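Side-chain contacts in beta-galactosidase (Bacillus circulans, PDB 4MAD), which probably hydrolyses terminal non-reducing beta-D-galactose residues of beta-galactosides, as a family 35 glycoside hydrolase: residues A382-M386 with E387-Q391; N127-R131 with C132-P136; Q421-N425 with G426-G430. All blocks are in the same frame, centred on the assembly; numbering follows the deposited sequence.

Interaction 2 comes first along the chain, in the family 35 TIM barrel, where N127-P136 leads from the loop after strand 100-104 into helix 135-152. Interactions 1 and 3 follow in the first all-beta domain: A382-Q391 lies in the loop between strands 378-380 and 395-403, and Q421-G430 forms the turn end of the hairpin of strands 419-424 and 427-433, all four strands belonging to one antiparallel sheet. The centres of interactions 1 and 2 are about 21 Å apart, as are those of 1 and 3, whereas 2 and 3 stand about 40 Å apart. None touches another. E387 also meets Y120 and L123 from the barrel range, suggesting that its loop lies near the domain junction.

Interaction 1: residues A382-M386 with E387-Q391; sequences APLPM and EKYGQ
The phenol ring of Y389 lies against L384, and their side chains cross at about a right angle. L384 CB sits 3.7 Å from Y389 CZ, while the carbonyl oxygens of L384 and P385 and the CA of M386 approach the ring obliquely. With CG beside its own backbone N (chi1 -59°), the ring reaches back along the chain, and Y389 OH accepts a hydrogen bond from L384 N, 3.1 Å away; the same hydroxyl also bonds S380. The E387 side chain crosses that of P385 at about a right angle, its OE1 3.4 Å from P385 CB and its OE2 turned to a salt bridge with R461. The Q391 amide lies beside the bent end of M386, whose SD is 3.8 Å from Q391 CD. Q391 NE2 is held by the carbonyls of Y393 and F395, whereas Q391 OE1 is buried with no polar partner in the model. On the backbone, K388 N bonds P385 O at 3.0 Å. M386 O is gripped twice, by Y389 N and Q391 N from opposite faces of its carbonyl plane, the former well above that plane. K388 also lays its CB 3.8 Å from L384 CB. K388 N-P385 O and Y389 N-M386 O are 3-10 bonds; the i+5 Q391 bond, enclosing G390 N-E387 O, ends the segment in a Schellman-type pattern, in a loop of the first all-beta domain.

Interaction 2: residues N127-R131 with C132-P136; sequences NIKLR and CFNQP
N134 points its side chain back at the preceding segment N127-R131, crossing I128 at about a right angle and K129 obliquely. Its CG is anti to the backbone N (chi1 177°), which carries the amide across the turn to the backbone of K129, with N134 CG 3.4 Å from K129 N. The CB of the same residue lies 3.4 Å from K129 O, so the asparagine spans the backbone of K129, from its N to its O. K129 itself sends its CB inward, while the rest of its bent chain leads away from the contact. C132 also meets K129: SG stands between the backbone N and the carbonyl carbon (chi1 67°), and this brings it to 3.7 Å from K129 CB. Further along, P136 CB approaches I128 CB, loosely, at 4.5 Å; V125 also touches the proline. The two halves run 141° apart, folding back on each other through R131, whose positive phi helps turn the chain. Its guanidinium leaves the contact for a salt bridge with E169 and a cation-pi contact with F175, and the R131 side chain lies about 6 Å from that of E171, the predicted proton donor. F133 centres an inverse gamma turn, after which N134 takes the N-cap position of helix 135-152 in the TIM barrel.

Interaction 3: residues Q421-N425 with G426-G430; sequences QVYVN and GEYVG
Y423 and Y428 form a non-hydrogen-bonded pair across a beta hairpin closed by a type I' turn from V424 to E427 and broken by a classic beta bulge, in which V429 and G430 both oppose V422. Among the backbone bonds, V422 N donates to G430 O at 2.9 Å, nearly straight at both ends. V424 and E427 form a hydrogen-bonded pair: V424 N lies in the carbonyl plane of E427 O, whereas E427 N comes to V424 O from above its plane. The aromatic contact is oblique, with planes at 56° and centroids 5.5 Å apart. Y423 CE1 meets the edge of the Y428 ring, 3.6 Å from CD1, and the backbone N of G430 lies over the centre of one face of that ring. Y423 OH bonds N511 O, tying the strand to a neighbouring loop. Among apolar side chains, V424 CG2 is 4.0 Å from V429 CG1, their side chains crossing at about a right angle, and L441 and L445 of strand 440-445 add to the packing. At the turn one water donates to both V424 O, at 2.7 Å, and E427 OE1, at 2.6 Å.

Interaction 1: residues A382-M386 with E387-Q391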
ATOM      1  N   ALA A 382     -17.546  18.260  18.547  1.00 19.78           N
ATOM      2  CA  ALA A 382     -18.070  17.620  17.356  1.00 19.94           C
ATOM      3  C   ALA A 382     -17.175  16.465  16.937  1.00 20.55           C
ATOM      4  O   ALA A 382     -16.026  16.492  17.168  1.00 22.02           O
ATOM      5  CB  ALA A 382     -18.107  18.578  16.254  1.00 23.86           C
ATOM      6  N   PRO A 383     -17.735  15.465  16.318  1.00 18.37           N
ATOM      7  CA  PRO A 383     -16.909  14.374  15.837  1.00 21.07           C
ATOM      8  C   PRO A 383     -15.974  14.878  14.755  1.00 20.83           C
ATOM      9  O   PRO A 383     -16.427  15.497  13.832  1.00 23.69           O
ATOM     10  CB  PRO A 383     -17.931  13.395  15.248  1.00 23.33           C
ATOM     11  CG  PRO A 383     -19.137  14.073  15.150  1.00 21.35           C
ATOM     12  CD  PRO A 383     -19.093  15.396  15.787  1.00 16.98           C
ATOM     13  N   LEU A 384     -14.689  14.618  14.900  1.00 18.14           N
ATOM     14  CA  LEU A 384     -13.711  14.988  13.899  1.00 15.56           C
ATOM     15  C   LEU A 384     -13.148  13.729  13.194  1.00 13.79           C
ATOM     16  O   LEU A 384     -13.222  12.694  13.711  1.00 15.86           O
ATOM     17  CB  LEU A 384     -12.566  15.748  14.532  1.00 13.23           C
ATOM     18  CG  LEU A 384     -12.897  16.973  15.372  1.00 16.84           C
ATOM     19  CD1 LEU A 384     -11.703  17.533  16.041  1.00 18.11           C
ATOM     20  CD2 LEU A 384     -13.574  17.984  14.551  1.00 24.77           C
ATOM     21  N   PRO A 385     -12.611  13.858  12.010  1.00 16.03           N
ATOM     22  CA  PRO A 385     -12.025  12.685  11.369  1.00 17.10           C
ATOM     23  C   PRO A 385     -10.723  12.304  12.085  1.00 18.34           C
ATOM     24  O   PRO A 385     -10.165  13.099  12.746  1.00 17.47           O
ATOM     25  CB  PRO A 385     -11.745  13.160   9.963  1.00 17.38           C
ATOM     26  CG  PRO A 385     -11.667  14.604  10.081  1.00 20.38           C
ATOM     27  CD  PRO A 385     -12.493  15.042  11.170  1.00 16.31           C
ATOM     28  N   MET A 386     -10.264  11.077  11.933  1.00 15.69           N
ATOM     29  CA  MET A 386      -9.232  10.544  12.809  1.00 15.42           C
ATOM     30  C   MET A 386      -7.912  11.296  12.735  1.00 15.61           C
ATOM     31  O   MET A 386      -7.165  11.299  13.623  1.00 17.79           O
ATOM     32  CB  MET A 386      -9.017   9.036  12.563  1.00 16.23           C
ATOM     33  CG  MET A 386      -8.443   8.748  11.276  1.00 18.29           C
ATOM     34  SD  MET A 386      -7.952   7.008  11.205  1.00 17.71           S
ATOM     35  CE  MET A 386      -9.424   6.175  11.612  1.00 18.93           C
ATOM     36  N   GLU A 387      -7.646  11.911  11.606  1.00 16.00           N
ATOM     37  CA  GLU A 387      -6.416  12.642  11.430  1.00 16.72           C
ATOM     38  C   GLU A 387      -6.308  13.805  12.443  1.00 18.43           C
ATOM     39  O   GLU A 387      -5.237  14.202  12.827  1.00 16.39           O
ATOM     40  CB  GLU A 387      -6.314  13.160  10.019  1.00 18.20           C
ATOM     41  CG  GLU A 387      -6.318  12.106   8.979  1.00 18.94           C
ATOM     42  CD  GLU A 387      -7.684  11.719   8.482  1.00 22.62           C
ATOM     43  OE1 GLU A 387      -8.605  12.348   8.926  1.00 20.94           O
ATOM     44  OE2 GLU A 387      -7.810  10.812   7.658  1.00 19.61           O
ATOM     45  N   LYS A 388      -7.447  14.348  12.782  1.00 16.99           N
ATOM     46  CA  LYS A 388      -7.520  15.478  13.718  1.00 20.29           C
ATOM     47  C   LYS A 388      -7.197  15.085  15.146  1.00 20.50           C
ATOM     48  O   LYS A 388      -7.012  15.932  15.984  1.00 20.27           O
ATOM     49  CB  LYS A 388      -8.868  16.190  13.674  1.00 19.73           C
ATOM     50  CG  LYS A 388      -9.150  16.845  12.399  1.00 23.97           C
ATOM     51  CD  LYS A 388      -8.549  18.147  12.269  1.00 39.57           C
ATOM     52  CE  LYS A 388      -9.125  19.147  13.223  1.00 42.90           C
ATOM     53  NZ  LYS A 388      -8.413  20.464  13.180  1.00 46.98           N
ATOM     54  N   TYR A 389      -7.257  13.792  15.406  1.00 16.44           N
ATOM     55  CA  TYR A 389      -6.956  13.254  16.694  1.00 18.19           C
ATOM     56  C   TYR A 389      -5.521  12.694  16.684  1.00 16.48           C
ATOM     57  O   TYR A 389      -5.133  12.100  17.591  1.00 18.88           O
ATOM     58  CB  TYR A 389      -7.964  12.209  17.119  1.00 15.95           C
ATOM     59  CG  TYR A 389      -9.395  12.690  17.205  1.00 14.82           C
ATOM     60  CD1 TYR A 389      -9.767  13.643  18.121  1.00 21.10           C
ATOM     61  CD2 TYR A 389     -10.356  12.188  16.406  1.00 15.63           C
ATOM     62  CE1 TYR A 389     -11.033  14.071  18.205  1.00 17.00           C
ATOM     63  CE2 TYR A 389     -11.630  12.609  16.501  1.00 16.68           C
ATOM     64  CZ  TYR A 389     -11.969  13.573  17.423  1.00 18.97           C
ATOM     65  OH  TYR A 389     -13.236  14.051  17.544  1.00 16.12           O
ATOM     66  N   GLY A 390      -4.790  12.959  15.627  1.00 16.69           N
ATOM     67  CA  GLY A 390      -3.455  12.450  15.460  1.00 17.16           C
ATOM     68  C   GLY A 390      -3.295  11.016  15.024  1.00 17.66           C
ATOM     69  O   GLY A 390      -2.290  10.445  15.286  1.00 16.86           O
ATOM     70  N   GLN A 391      -4.293  10.474  14.350  1.00 15.89           N
ATOM     71  CA  GLN A 391      -4.283   9.078  13.996  1.00 17.72           C
ATOM     72  C   GLN A 391      -4.250   8.779  12.497  1.00 18.71           C
ATOM     73  O   GLN A 391      -5.125   9.152  11.790  1.00 17.70           O
ATOM     74  CB  GLN A 391      -5.520   8.379  14.567  1.00 15.71           C
ATOM     75  CG  GLN A 391      -5.518   6.879  14.320  1.00 17.74           C
ATOM     76  CD  GLN A 391      -6.791   6.194  14.703  1.00 17.94           C
ATOM     77  OE1 GLN A 391      -7.667   6.796  15.261  1.00 18.20           O
ATOM     78  NE2 GLN A 391      -6.881   4.916  14.407  1.00 16.69           N
TER

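Interaction 2: residues N127-R131 with C132-P136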
ATOM      1  N   ASN A 127      -4.941  25.093   4.711  1.00 19.58           N
ATOM      2  CA  ASN A 127      -4.904  25.712   3.428  1.00 18.85           C
ATOM      3  C   ASN A 127      -4.215  24.870   2.375  1.00 19.95           C
ATOM      4  O   ASN A 127      -3.967  25.328   1.334  1.00 20.21           O
ATOM      5  CB  ASN A 127      -4.330  27.117   3.520  1.00 21.99           C
ATOM      6  CG  ASN A 127      -5.146  28.005   4.414  1.00 27.29           C
ATOM      7  OD1 ASN A 127      -6.314  28.058   4.291  1.00 27.52           O
ATOM      8  ND2 ASN A 127      -4.516  28.655   5.339  1.00 28.59           N
ATOM      9  N   ILE A 128      -3.914  23.628   2.687  1.00 19.84           N
ATOM     10  CA  ILE A 128      -3.185  22.791   1.772  1.00 19.23           C
ATOM     11  C   ILE A 128      -4.003  22.381   0.578  1.00 20.13           C
ATOM     12  O   ILE A 128      -5.168  22.193   0.686  1.00 18.19           O
ATOM     13  CB  ILE A 128      -2.597  21.578   2.476  1.00 20.54           C
ATOM     14  CG1 ILE A 128      -1.501  20.928   1.645  1.00 18.52           C
ATOM     15  CG2 ILE A 128      -3.649  20.611   2.798  1.00 20.24           C
ATOM     16  CD1 ILE A 128      -0.717  20.023   2.379  1.00 19.77           C
ATOM     17  N   LYS A 129      -3.332  22.320  -0.556  1.00 18.30           N
ATOM     18  CA  LYS A 129      -3.856  21.730  -1.756  1.00 21.45           C
ATOM     19  C   LYS A 129      -2.802  20.803  -2.299  1.00 20.84           C
ATOM     20  O   LYS A 129      -1.676  21.173  -2.366  1.00 22.88           O
ATOM     21  CB  LYS A 129      -4.209  22.805  -2.765  1.00 20.27           C
ATOM     22  CG  LYS A 129      -5.327  23.664  -2.331  1.00 19.01           C
ATOM     23  CD  LYS A 129      -6.627  22.983  -2.330  1.00 22.22           C
ATOM     24  CE  LYS A 129      -7.628  23.841  -1.651  1.00 32.27           C
ATOM     25  NZ  LYS A 129      -9.012  23.483  -1.878  1.00 33.12           N
ATOM     26  N   LEU A 130      -3.195  19.595  -2.639  1.00 22.34           N
ATOM     27  CA  LEU A 130      -2.245  18.577  -3.054  1.00 19.80           C
ATOM     28  C   LEU A 130      -1.842  18.584  -4.529  1.00 18.16           C
ATOM     29  O   LEU A 130      -2.641  18.752  -5.365  1.00 20.66           O
ATOM     30  CB  LEU A 130      -2.737  17.190  -2.643  1.00 18.13           C
ATOM     31  CG  LEU A 130      -3.154  17.034  -1.196  1.00 17.74           C
ATOM     32  CD1 LEU A 130      -3.794  15.760  -0.921  1.00 21.70           C
ATOM     33  CD2 LEU A 130      -2.045  17.255  -0.311  1.00 21.42           C
ATOM     34  N   ARG A 131      -0.578  18.329  -4.786  1.00 17.27           N
ATOM     35  CA  ARG A 131      -0.096  18.146  -6.140  1.00 17.86           C
ATOM     36  C   ARG A 131      -0.366  19.307  -7.076  1.00 17.63           C
ATOM     37  O   ARG A 131      -0.736  19.136  -8.183  1.00 17.53           O
ATOM     38  CB  ARG A 131      -0.577  16.810  -6.733  1.00 14.95           C
ATOM     39  CG  ARG A 131      -0.150  15.627  -5.987  1.00 18.97           C
ATOM     40  CD  ARG A 131      -0.730  14.351  -6.517  1.00 19.77           C
ATOM     41  NE  ARG A 131      -0.069  13.828  -7.691  1.00 17.65           N
ATOM     42  CZ  ARG A 131      -0.583  12.881  -8.446  1.00 22.02           C
ATOM     43  NH1 ARG A 131      -1.739  12.374  -8.133  1.00 18.43           N
ATOM     44  NH2 ARG A 131       0.071  12.433  -9.489  1.00 18.71           N
ATOM     45  N   CYS A 132      -0.155  20.488  -6.545  1.00 16.78           N
ATOM     46  CA  CYS A 132      -0.210  21.718  -7.283  1.00 18.77           C
ATOM     47  C   CYS A 132       0.690  22.752  -6.643  1.00 17.38           C
ATOM     48  O   CYS A 132       1.251  22.521  -5.637  1.00 19.54           O
ATOM     49  CB  CYS A 132      -1.622  22.213  -7.459  1.00 18.49           C
ATOM     50  SG  CYS A 132      -2.337  22.708  -5.934  1.00 21.11           S
ATOM     51  N   PHE A 133       0.760  23.913  -7.234  1.00 16.72           N
ATOM     52  CA  PHE A 133       1.701  24.898  -6.783  1.00 18.11           C
ATOM     53  C   PHE A 133       1.148  25.618  -5.543  1.00 19.10           C
ATOM     54  O   PHE A 133       0.739  26.744  -5.597  1.00 22.10           O
ATOM     55  CB  PHE A 133       2.048  25.902  -7.892  1.00 19.21           C
ATOM     56  CG  PHE A 133       3.267  26.670  -7.630  1.00 21.52           C
ATOM     57  CD1 PHE A 133       4.474  26.062  -7.586  1.00 20.11           C
ATOM     58  CD2 PHE A 133       3.211  28.024  -7.408  1.00 26.14           C
ATOM     59  CE1 PHE A 133       5.579  26.748  -7.336  1.00 25.53           C
ATOM     60  CE2 PHE A 133       4.325  28.708  -7.150  1.00 33.20           C
ATOM     61  CZ  PHE A 133       5.528  28.059  -7.111  1.00 31.73           C
ATOM     62  N   ASN A 134       1.212  24.934  -4.434  1.00 17.58           N
ATOM     63  CA  ASN A 134       0.636  25.370  -3.151  1.00 18.98           C
ATOM     64  C   ASN A 134       1.679  25.511  -2.059  1.00 20.19           C
ATOM     65  O   ASN A 134       2.325  24.605  -1.771  1.00 19.28           O
ATOM     66  CB  ASN A 134      -0.394  24.330  -2.726  1.00 17.59           C
ATOM     67  CG  ASN A 134      -1.021  24.601  -1.392  1.00 18.14           C
ATOM     68  OD1 ASN A 134      -1.919  25.377  -1.298  1.00 19.98           O
ATOM     69  ND2 ASN A 134      -0.622  23.894  -0.409  1.00 14.04           N
ATOM     70  N   GLN A 135       1.775  26.651  -1.406  1.00 20.37           N
ATOM     71  CA  GLN A 135       2.878  26.868  -0.480  1.00 22.41           C
ATOM     72  C   GLN A 135       2.941  25.910   0.699  1.00 21.33           C
ATOM     73  O   GLN A 135       3.960  25.406   1.011  1.00 21.72           O
ATOM     74  CB  GLN A 135       2.927  28.333   0.025  1.00 26.03           C
ATOM     75  CG  GLN A 135       4.152  28.689   0.847  1.00 28.10           C
ATOM     76  CD  GLN A 135       3.935  29.973   1.648  1.00 50.47           C
ATOM     77  OE1 GLN A 135       2.956  30.645   1.460  1.00 49.56           O
ATOM     78  NE2 GLN A 135       4.853  30.301   2.537  1.00 52.40           N
ATOM     79  N   PRO A 136       1.838  25.651   1.355  1.00 20.95           N
ATOM     80  CA  PRO A 136       1.912  24.739   2.475  1.00 22.64           C
ATOM     81  C   PRO A 136       2.324  23.342   1.996  1.00 21.25           C
ATOM     82  O   PRO A 136       3.104  22.706   2.586  1.00 18.77           O
ATOM     83  CB  PRO A 136       0.489  24.742   3.010  1.00 23.34           C
ATOM     84  CG  PRO A 136      -0.049  25.923   2.561  1.00 25.60           C
ATOM     85  CD  PRO A 136       0.505  26.251   1.281  1.00 23.12           C
TER

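Interaction 3: residues Q421-N425 with G426-G430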
ATOM      1  N   GLN A 421     -19.510   0.114  12.904  1.00 18.94           N
ATOM      2  CA  GLN A 421     -20.410  -0.687  13.671  1.00 17.75           C
ATOM      3  C   GLN A 421     -21.002   0.162  14.790  1.00 18.49           C
ATOM      4  O   GLN A 421     -20.305   0.781  15.508  1.00 16.09           O
ATOM      5  CB  GLN A 421     -19.666  -1.847  14.279  1.00 19.19           C
ATOM      6  CG  GLN A 421     -19.108  -2.827  13.270  1.00 18.03           C
ATOM      7  CD  GLN A 421     -18.044  -3.777  13.879  1.00 17.35           C
ATOM      8  OE1 GLN A 421     -16.882  -3.513  13.854  1.00 20.13           O
ATOM      9  NE2 GLN A 421     -18.497  -4.859  14.421  1.00 22.59           N
ATOM     10  N   VAL A 422     -22.318   0.174  14.857  1.00 15.35           N
ATOM     11  CA  VAL A 422     -23.048   1.011  15.730  1.00 15.84           C
ATOM     12  C   VAL A 422     -23.684   0.236  16.898  1.00 15.47           C
ATOM     13  O   VAL A 422     -24.259  -0.749  16.717  1.00 16.49           O
ATOM     14  CB  VAL A 422     -24.155   1.753  14.956  1.00 16.83           C
ATOM     15  CG1 VAL A 422     -24.843   2.727  15.799  1.00 19.13           C
ATOM     16  CG2 VAL A 422     -23.595   2.404  13.784  1.00 12.04           C
ATOM     17  N   TYR A 423     -23.526   0.792  18.085  1.00 16.57           N
ATOM     18  CA  TYR A 423     -24.000   0.271  19.343  1.00 16.09           C
ATOM     19  C   TYR A 423     -24.750   1.354  20.126  1.00 18.98           C
ATOM     20  O   TYR A 423     -24.300   2.468  20.200  1.00 18.42           O
ATOM     21  CB  TYR A 423     -22.842  -0.260  20.200  1.00 17.30           C
ATOM     22  CG  TYR A 423     -21.966  -1.243  19.429  1.00 15.38           C
ATOM     23  CD1 TYR A 423     -22.194  -2.598  19.488  1.00 22.31           C
ATOM     24  CD2 TYR A 423     -20.973  -0.802  18.591  1.00 19.95           C
ATOM     25  CE1 TYR A 423     -21.436  -3.473  18.753  1.00 18.79           C
ATOM     26  CE2 TYR A 423     -20.206  -1.658  17.881  1.00 18.05           C
ATOM     27  CZ  TYR A 423     -20.443  -2.997  17.952  1.00 19.28           C
ATOM     28  OH  TYR A 423     -19.685  -3.823  17.224  1.00 20.05           O
ATOM     29  N   VAL A 424     -25.863   0.958  20.709  1.00 17.58           N
ATOM     30  CA  VAL A 424     -26.630   1.815  21.562  1.00 18.52           C
ATOM     31  C   VAL A 424     -26.811   1.081  22.897  1.00 19.85           C
ATOM     32  O   VAL A 424     -27.310   0.016  22.922  1.00 20.46           O
ATOM     33  CB  VAL A 424     -28.004   2.099  20.946  1.00 17.80           C
ATOM     34  CG1 VAL A 424     -28.868   2.714  21.928  1.00 24.85           C
ATOM     35  CG2 VAL A 424     -27.879   2.970  19.736  1.00 17.51           C
ATOM     36  N   ASN A 425     -26.340   1.676  23.974  1.00 19.03           N
ATOM     37  CA  ASN A 425     -26.475   1.120  25.305  1.00 22.27           C
ATOM     38  C   ASN A 425     -25.927  -0.315  25.337  1.00 24.50           C
ATOM     39  O   ASN A 425     -26.458  -1.156  25.965  1.00 22.92           O
ATOM     40  CB  ASN A 425     -27.907   1.165  25.777  1.00 24.41           C
ATOM     41  CG  ASN A 425     -28.311   2.521  26.260  1.00 24.73           C
ATOM     42  OD1 ASN A 425     -27.515   3.246  26.743  1.00 19.47           O
ATOM     43  ND2 ASN A 425     -29.556   2.831  26.124  1.00 23.50           N
ATOM     44  N   GLY A 426     -24.855  -0.524  24.624  1.00 24.91           N
ATOM     45  CA  GLY A 426     -24.157  -1.767  24.686  1.00 27.90           C
ATOM     46  C   GLY A 426     -24.777  -2.873  23.868  1.00 27.59           C
ATOM     47  O   GLY A 426     -24.348  -4.000  23.945  1.00 29.45           O
ATOM     48  N   GLU A 427     -25.757  -2.530  23.061  1.00 24.90           N
ATOM     49  CA  GLU A 427     -26.396  -3.438  22.151  1.00 25.55           C
ATOM     50  C   GLU A 427     -26.037  -3.100  20.712  1.00 23.26           C
ATOM     51  O   GLU A 427     -26.002  -1.993  20.376  1.00 23.20           O
ATOM     52  CB  GLU A 427     -27.899  -3.320  22.250  1.00 27.87           C
ATOM     53  CG  GLU A 427     -28.540  -3.799  23.502  1.00 37.57           C
ATOM     54  CD  GLU A 427     -30.066  -3.755  23.376  1.00 53.37           C
ATOM     55  OE1 GLU A 427     -30.663  -2.705  23.609  1.00 53.66           O
ATOM     56  OE2 GLU A 427     -30.659  -4.774  23.000  1.00 55.46           O
ATOM     57  N   TYR A 428     -25.832  -4.075  19.875  1.00 21.97           N
ATOM     58  CA  TYR A 428     -25.472  -3.830  18.507  1.00 21.60           C
ATOM     59  C   TYR A 428     -26.670  -3.473  17.732  1.00 24.78           C
ATOM     60  O   TYR A 428     -27.633  -4.147  17.818  1.00 24.71           O
ATOM     61  CB  TYR A 428     -24.929  -5.107  17.906  1.00 22.09           C
ATOM     62  CG  TYR A 428     -24.562  -5.092  16.438  1.00 20.21           C
ATOM     63  CD1 TYR A 428     -23.491  -4.384  15.980  1.00 22.19           C
ATOM     64  CD2 TYR A 428     -25.270  -5.801  15.529  1.00 25.81           C
ATOM     65  CE1 TYR A 428     -23.142  -4.351  14.687  1.00 20.26           C
ATOM     66  CE2 TYR A 428     -24.904  -5.792  14.188  1.00 27.58           C
ATOM     67  CZ  TYR A 428     -23.830  -5.070  13.783  1.00 23.46           C
ATOM     68  OH  TYR A 428     -23.430  -5.031  12.480  1.00 24.35           O
ATOM     69  N   VAL A 429     -26.565  -2.455  16.926  1.00 22.28           N
ATOM     70  CA  VAL A 429     -27.654  -2.069  16.089  1.00 24.68           C
ATOM     71  C   VAL A 429     -27.388  -2.219  14.581  1.00 27.46           C
ATOM     72  O   VAL A 429     -28.304  -2.416  13.835  1.00 28.61           O
ATOM     73  CB  VAL A 429     -28.056  -0.609  16.361  1.00 20.00           C
ATOM     74  CG1 VAL A 429     -28.575  -0.456  17.783  1.00 20.00           C
ATOM     75  CG2 VAL A 429     -26.879   0.323  16.113  1.00 20.00           C
ATOM     76  N   GLY A 430     -26.195  -2.218  14.150  1.00 21.53           N
ATOM     77  CA  GLY A 430     -25.925  -2.451  12.754  1.00 23.91           C
ATOM     78  C   GLY A 430     -24.666  -1.825  12.232  1.00 22.74           C
ATOM     79  O   GLY A 430     -23.883  -1.353  12.973  1.00 19.27           O
TER
HETATM   80  O   HOH W   1     -30.025  -0.266  22.808  1.00 34.11           O